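Local coordinates for Acarbose/maltose binding protein GacH (Streptomyces glaucescens, PDB 3K01) that binds the pseudo-tetrasaccharide acarbose, and probably maltose-type sugars, as the solute receptor of an ABC transporter, at residues S321-V324 with Q325-T329; D349-M352 with V353-K357. One frame throughout, in Å; residues are numbered along the deposited sequence.

Contact 1: residues S321-V324 with Q325-T329; sequences SAKV and QQQTT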
ATOM      1  N   SER A 321      -6.392 -10.550 -15.059  1.00  8.39           N
ATOM      2  CA  SER A 321      -7.561 -10.263 -15.902  1.00  8.77           C
ATOM      3  C   SER A 321      -8.738  -9.671 -15.124  1.00  8.89           C
ATOM      4  O   SER A 321      -8.870  -9.896 -13.903  1.00  9.24           O
ATOM      5  CB  SER A 321      -8.026 -11.539 -16.628  1.00  9.28           C
ATOM      6  OG  SER A 321      -8.610 -12.464 -15.720  1.00  9.84           O
ATOM      7  N   ALA A 322      -9.604  -8.955 -15.832  1.00  9.43           N
ATOM      8  CA  ALA A 322     -10.780  -8.402 -15.182  1.00  9.57           C
ATOM      9  C   ALA A 322     -11.595  -9.492 -14.510  1.00 10.45           C
ATOM     10  O   ALA A 322     -12.102  -9.312 -13.397  1.00 10.51           O
ATOM     11  CB  ALA A 322     -11.637  -7.644 -16.176  1.00  9.91           C
ATOM     12  N   LYS A 323     -11.755 -10.627 -15.176  1.00 10.65           N
ATOM     13  CA  LYS A 323     -12.562 -11.686 -14.596  1.00 10.65           C
ATOM     14  C   LYS A 323     -12.006 -12.154 -13.248  1.00  9.97           C
ATOM     15  O   LYS A 323     -12.757 -12.282 -12.272  1.00 10.11           O
ATOM     16  CB  LYS A 323     -12.688 -12.849 -15.586  1.00 12.12           C
ATOM     17  CG  LYS A 323     -13.588 -13.966 -15.089  1.00 15.92           C
ATOM     18  CD  LYS A 323     -13.575 -15.136 -16.088  1.00 21.29           C
ATOM     19  CE  LYS A 323     -14.383 -16.316 -15.575  1.00 24.28           C
ATOM     20  NZ  LYS A 323     -14.404 -17.416 -16.588  1.00 28.66           N
ATOM     21  N   VAL A 324     -10.706 -12.410 -13.196  1.00  8.99           N
ATOM     22  CA  VAL A 324     -10.083 -12.840 -11.940  1.00  9.11           C
ATOM     23  C   VAL A 324     -10.092 -11.736 -10.864  1.00  8.48           C
ATOM     24  O   VAL A 324     -10.370 -12.027  -9.705  1.00  8.43           O
ATOM     25  CB  VAL A 324      -8.686 -13.426 -12.164  1.00  8.75           C
ATOM     26  CG1 VAL A 324      -7.979 -13.716 -10.843  1.00  9.16           C
ATOM     27  CG2 VAL A 324      -8.794 -14.724 -13.000  1.00 10.23           C
ATOM     28  N   GLN A 325      -9.858 -10.487 -11.249  1.00  8.00           N
ATOM     29  CA  GLN A 325      -9.911  -9.379 -10.293  1.00  8.29           C
ATOM     30  C   GLN A 325     -11.299  -9.237  -9.700  1.00  8.49           C
ATOM     31  O   GLN A 325     -11.441  -8.999  -8.480  1.00  8.40           O
ATOM     32  CB  GLN A 325      -9.459  -8.079 -10.961  1.00  7.88           C
ATOM     33  CG  GLN A 325      -7.967  -8.110 -11.330  1.00  7.92           C
ATOM     34  CD  GLN A 325      -7.323  -6.749 -11.402  1.00  8.26           C
ATOM     35  OE1 GLN A 325      -6.182  -6.619 -11.889  1.00 12.95           O
ATOM     36  NE2 GLN A 325      -7.987  -5.746 -10.910  1.00  7.39           N
ATOM     37  N   GLN A 326     -12.328  -9.422 -10.525  1.00  8.96           N
ATOM     38  CA  GLN A 326     -13.704  -9.369 -10.029  1.00  8.61           C
ATOM     39  C   GLN A 326     -13.982 -10.471  -9.041  1.00  8.83           C
ATOM     40  O   GLN A 326     -14.524 -10.229  -7.977  1.00  9.04           O
ATOM     41  CB  GLN A 326     -14.680  -9.462 -11.191  1.00  9.69           C
ATOM     42  CG  GLN A 326     -16.139  -9.509 -10.736  1.00 10.12           C
ATOM     43  CD  GLN A 326     -17.079  -9.699 -11.896  1.00 12.13           C
ATOM     44  OE1 GLN A 326     -16.777  -9.313 -13.028  1.00 12.17           O
ATOM     45  NE2 GLN A 326     -18.232 -10.287 -11.618  1.00 12.35           N
ATOM     46  N   GLN A 327     -13.619 -11.699  -9.382  1.00  9.11           N
ATOM     47  CA  GLN A 327     -13.815 -12.808  -8.441  1.00  9.94           C
ATOM     48  C   GLN A 327     -13.074 -12.577  -7.122  1.00  9.78           C
ATOM     49  O   GLN A 327     -13.577 -12.920  -6.053  1.00  9.73           O
ATOM     50  CB  GLN A 327     -13.345 -14.103  -9.066  1.00 10.51           C
ATOM     51  CG  GLN A 327     -14.152 -14.570 -10.259  1.00 13.02           C
ATOM     52  CD  GLN A 327     -13.538 -15.786 -10.891  1.00 17.83           C
ATOM     53  OE1 GLN A 327     -12.481 -15.712 -11.535  1.00 18.74           O
ATOM     54  NE2 GLN A 327     -14.181 -16.929 -10.699  1.00 21.87           N
ATOM     55  N   THR A 328     -11.876 -11.990  -7.192  1.00  8.73           N
ATOM     56  CA  THR A 328     -11.086 -11.726  -6.006  1.00  8.55           C
ATOM     57  C   THR A 328     -11.838 -10.750  -5.095  1.00  8.80           C
ATOM     58  O   THR A 328     -11.903 -10.968  -3.879  1.00  9.25           O
ATOM     59  CB  THR A 328      -9.734 -11.162  -6.399  1.00  7.93           C
ATOM     60  OG1 THR A 328      -9.042 -12.119  -7.241  1.00  7.36           O
ATOM     61  CG2 THR A 328      -8.910 -10.907  -5.191  1.00  9.35           C
ATOM     62  N   THR A 329     -12.392  -9.681  -5.651  1.00  8.45           N
ATOM     63  CA  THR A 329     -13.166  -8.763  -4.813  1.00  8.88           C
ATOM     64  C   THR A 329     -14.397  -9.450  -4.220  1.00  9.63           C
ATOM     65  O   THR A 329     -14.677  -9.293  -3.022  1.00  9.80           O
ATOM     66  CB  THR A 329     -13.565  -7.504  -5.586  1.00  9.02           C
ATOM     67  OG1 THR A 329     -12.367  -6.858  -6.060  1.00 10.78           O
ATOM     68  CG2 THR A 329     -14.371  -6.546  -4.704  1.00  9.33           C
TER
HETATM   69  O   HOH W   1     -14.730  -8.142 -14.494  1.00 15.99           O

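Contact 2: residues D349-M352 with V353-K357; sequences DNEM and VKFFK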
ATOM      1  N   ASP A 349     -20.611  -2.237  -5.036  1.00  9.21           N
ATOM      2  CA  ASP A 349     -21.284  -2.279  -3.738  1.00  9.97           C
ATOM      3  C   ASP A 349     -20.572  -3.112  -2.679  1.00  9.91           C
ATOM      4  O   ASP A 349     -21.108  -3.354  -1.609  1.00 10.31           O
ATOM      5  CB  ASP A 349     -22.772  -2.641  -3.871  1.00 12.33           C
ATOM      6  CG  ASP A 349     -22.992  -4.061  -4.286  1.00 15.13           C
ATOM      7  OD1 ASP A 349     -22.043  -4.864  -4.319  1.00 15.81           O
ATOM      8  OD2 ASP A 349     -24.176  -4.387  -4.602  1.00 21.19           O
ATOM      9  N   ASN A 350     -19.350  -3.543  -2.975  1.00  9.29           N
ATOM     10  CA  ASN A 350     -18.559  -4.280  -1.992  1.00  9.16           C
ATOM     11  C   ASN A 350     -18.196  -3.368  -0.815  1.00  8.60           C
ATOM     12  O   ASN A 350     -17.816  -2.220  -1.021  1.00  7.89           O
ATOM     13  CB  ASN A 350     -17.313  -4.870  -2.679  1.00  9.70           C
ATOM     14  CG  ASN A 350     -16.381  -5.537  -1.712  1.00  8.61           C
ATOM     15  OD1 ASN A 350     -15.542  -4.859  -1.084  1.00 10.07           O
ATOM     16  ND2 ASN A 350     -16.523  -6.837  -1.537  1.00  8.30           N
ATOM     17  N   GLU A 351     -18.289  -3.884   0.409  1.00  8.65           N
ATOM     18  CA  GLU A 351     -18.033  -3.043   1.597  1.00 10.11           C
ATOM     19  C   GLU A 351     -16.658  -2.337   1.546  1.00  8.53           C
ATOM     20  O   GLU A 351     -16.532  -1.146   1.844  1.00  8.18           O
ATOM     21  CB  GLU A 351     -18.153  -3.869   2.896  1.00 11.29           C
ATOM     22  CG  GLU A 351     -17.901  -2.982   4.150  1.00 15.39           C
ATOM     23  CD  GLU A 351     -18.097  -3.634   5.525  1.00 16.68           C
ATOM     24  OE1 GLU A 351     -17.284  -4.486   5.903  1.00 18.70           O
ATOM     25  OE2 GLU A 351     -19.040  -3.218   6.255  1.00 24.61           O
ATOM     26  N   MET A 352     -15.639  -3.081   1.158  0.50  7.94           N
ATOM     27  CA  MET A 352     -14.291  -2.513   1.149  0.50  6.97           C
ATOM     28  C   MET A 352     -14.086  -1.501   0.021  0.50  7.28           C
ATOM     29  O   MET A 352     -13.409  -0.484   0.195  0.50  6.89           O
ATOM     30  CB  MET A 352     -13.272  -3.635   1.077  0.50  7.70           C
ATOM     31  CG  MET A 352     -11.893  -3.191   1.462  0.50  5.15           C
ATOM     32  SD  MET A 352     -11.750  -2.885   3.250  0.50  7.37           S
ATOM     33  CE  MET A 352     -11.578  -4.533   3.933  0.50  8.44           C
ATOM     34  N   VAL A 353     -14.696  -1.762  -1.140  1.00  7.55           N
ATOM     35  CA  VAL A 353     -14.640  -0.832  -2.249  1.00  7.35           C
ATOM     36  C   VAL A 353     -15.346   0.470  -1.851  1.00  7.63           C
ATOM     37  O   VAL A 353     -14.861   1.570  -2.107  1.00  7.14           O
ATOM     38  CB  VAL A 353     -15.291  -1.462  -3.482  1.00  7.31           C
ATOM     39  CG1 VAL A 353     -15.479  -0.432  -4.550  1.00  8.62           C
ATOM     40  CG2 VAL A 353     -14.434  -2.605  -3.978  1.00  8.44           C
ATOM     41  N   LYS A 354     -16.483   0.331  -1.177  1.00  6.97           N
ATOM     42  CA  LYS A 354     -17.213   1.517  -0.731  1.00  8.22           C
ATOM     43  C   LYS A 354     -16.395   2.334   0.264  1.00  8.31           C
ATOM     44  O   LYS A 354     -16.373   3.565   0.205  1.00  9.52           O
ATOM     45  CB  LYS A 354     -18.556   1.136  -0.112  1.00  8.77           C
ATOM     46  CG  LYS A 354     -19.528   0.608  -1.141  1.00  8.95           C
ATOM     47  CD  LYS A 354     -20.890   0.220  -0.534  1.00 10.64           C
ATOM     48  CE  LYS A 354     -20.785  -0.904   0.505  1.00 12.72           C
ATOM     49  NZ  LYS A 354     -22.175  -1.246   1.015  1.00 19.57           N
ATOM     50  N   PHE A 355     -15.734   1.649   1.198  1.00  7.82           N
ATOM     51  CA  PHE A 355     -14.897   2.356   2.168  1.00  7.84           C
ATOM     52  C   PHE A 355     -13.686   3.018   1.538  1.00  7.45           C
ATOM     53  O   PHE A 355     -13.351   4.141   1.932  1.00  8.74           O
ATOM     54  CB  PHE A 355     -14.375   1.424   3.256  1.00  8.25           C
ATOM     55  CG  PHE A 355     -15.348   1.091   4.363  1.00  7.35           C
ATOM     56  CD1 PHE A 355     -16.100   2.084   4.983  1.00 10.91           C
ATOM     57  CD2 PHE A 355     -15.422  -0.208   4.852  1.00 10.32           C
ATOM     58  CE1 PHE A 355     -16.949   1.772   6.050  1.00 10.21           C
ATOM     59  CE2 PHE A 355     -16.297  -0.527   5.926  1.00  9.14           C
ATOM     60  CZ  PHE A 355     -17.027   0.473   6.510  1.00 10.29           C
ATOM     61  N   PHE A 356     -13.018   2.343   0.591  1.00  7.47           N
ATOM     62  CA  PHE A 356     -11.656   2.727   0.181  1.00  6.88           C
ATOM     63  C   PHE A 356     -11.433   3.315  -1.169  1.00  6.90           C
ATOM     64  O   PHE A 356     -10.361   3.847  -1.420  1.00  7.49           O
ATOM     65  CB  PHE A 356     -10.667   1.568   0.360  1.00  7.44           C
ATOM     66  CG  PHE A 356     -10.261   1.388   1.782  1.00  6.61           C
ATOM     67  CD1 PHE A 356      -9.176   2.067   2.325  1.00  9.49           C
ATOM     68  CD2 PHE A 356     -11.030   0.595   2.603  1.00  8.19           C
ATOM     69  CE1 PHE A 356      -8.871   1.908   3.699  1.00  9.99           C
ATOM     70  CE2 PHE A 356     -10.710   0.437   3.939  1.00 10.17           C
ATOM     71  CZ  PHE A 356      -9.634   1.106   4.466  1.00 10.26           C
ATOM     72  N   LYS A 357     -12.390   3.215  -2.084  1.00  7.33           N
ATOM     73  CA  LYS A 357     -12.081   3.724  -3.407  1.00  7.91           C
ATOM     74  C   LYS A 357     -11.721   5.222  -3.436  1.00  7.51           C
ATOM     75  O   LYS A 357     -10.748   5.592  -4.103  1.00  7.62           O
ATOM     76  CB  LYS A 357     -13.123   3.327  -4.446  1.00  8.29           C
ATOM     77  CG  LYS A 357     -12.718   3.672  -5.908  1.00 10.08           C
ATOM     78  CD  LYS A 357     -11.282   3.234  -6.271  1.00 10.96           C
ATOM     79  CE  LYS A 357     -11.031   3.148  -7.772  1.00 12.96           C
ATOM     80  NZ  LYS A 357     -11.334   4.368  -8.497  1.00 14.65           N
TER

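Contact 1: residues S321-V324 with Q325-T329
Thr328 turns its hydroxyl back against the carbonyl of Val324: with chi1 at -60° OG1 stands beside the residue's own backbone N and opposite its carbonyl carbon, a torsion that brings the hydroxyl to the acceptor already used by the amide, one helical turn earlier. Gln327 starts with a similar torsion, CG anti to the carbonyl carbon (chi1 -66°), and its chain runs back over the Lys323 carbonyl, where Gln327 CG lies 3.4 Å from Lys323 O.

Two donors therefore grip Val324 O. Thr328 N gives Val324 O the regular helical bond at 2.9 Å, while Thr328 OG1 donates to the same Val324 O over 2.8 Å from above the carbonyl plane, 39° out of it, rather than from a lone-pair direction. The hydroxyl proton of this buried threonine is thereby used within its own helix, and its rotation is fixed. On the flank, Gln327 OE1 approaches Val324 CG2 and Lys323 CG, each at 4.1 Å, which is loose van der Waals packing; the Lys323 chain runs on outward, fully extended.

The first turn is opened by Ser321 at the N-cap; Ser321 OG accepts from Val324 N at 3.3 Å. Ser321 O takes the first i to i+4 bond, from Gln325 N, at 2.9 Å. A water bridges Gln326 OE1, 2.8 Å away, to Ala322 O, the latter bond being weak; Gln326 NE2 is held by Glu330 in the next turn.

This is the start of helix 322-332, which follows helix 309-320 almost at once: Ser321 OG also bonds to Tyr318 O, and the side chain of Val324 packs on Tyr318. Thr328 and Gln327 lie against Leu47 of helix 41-49, while Gln326 and Thr329 meet Val347 of helix 345-348.

Contact 2: residues D349-M352 with V353-K357
Glu351 and Phe355 lie side by side and point the same way, with the carboxylate plane turned 35° from the ring. The touching is done by the chain of the acid: Glu351 CG sits 3.4 Å from Phe355 CE2, and CD also packs against that ring carbon. Glu351 is extended, CG anti to the backbone N (chi1 -179°), which carries it outward next to the ring, and its OE1 goes on to a salt bridge with Lys268.

Met352 and Phe356 form a second such pair, also running alongside each other. In the one of two modelled conformers described, the methionine chain bends at chi2 and chi3, bringing Met352 SD to 3.5 Å from Phe356 CE2. Met352 SD lies 4.5 Å from the centroid of the Phe356 ring, an oblique Met-aromatic contact that is to that extent tentative. Met352 O lies in the ring plane, at the edge of Phe356. Ile264 and Pro261 pack against both residues of this pair.

Asn350 crosses Val353 at about a right angle. From the N-cap position Asn350 OD1 accepts from Val353 N at 3.2 Å, in the carbonyl plane and on a lone pair, and more weakly from Met352 N; its ND2 is bonded to Ser333. Lys354 folds back over the entry to the helix, where Lys354 CE comes within 3.3 Å of Asp349 O.

Chemically, Asn350 OD1 serves two N-H groups of the first turn, one of them weakly, while the NH2 of the same amide ties the cap to Ser333. The acidic Glu351 near this N-terminus would probably gain from the helix dipole as well as from Lys268.

Contact 1 comes first along the chain and contact 2 follows without overlap, their centres about 15 Å apart. Each is the N-terminal part of a helix with a capping side chain, contact 1 on helix 322-332 and contact 2 on helix 351-360; the short helix 345-348 lies between them in sequence. The last residue of contact 1, Thr329, packs on Asn350 and Val353 of contact 2, with Thr329 CG2 4.0 Å from Val353 CG2. Together they tie helices 322-332 and 351-360 to each other and to helices 41-49 and 264-268 and strand 279-283, in a fold of the bacterial solute-binding protein 1 family.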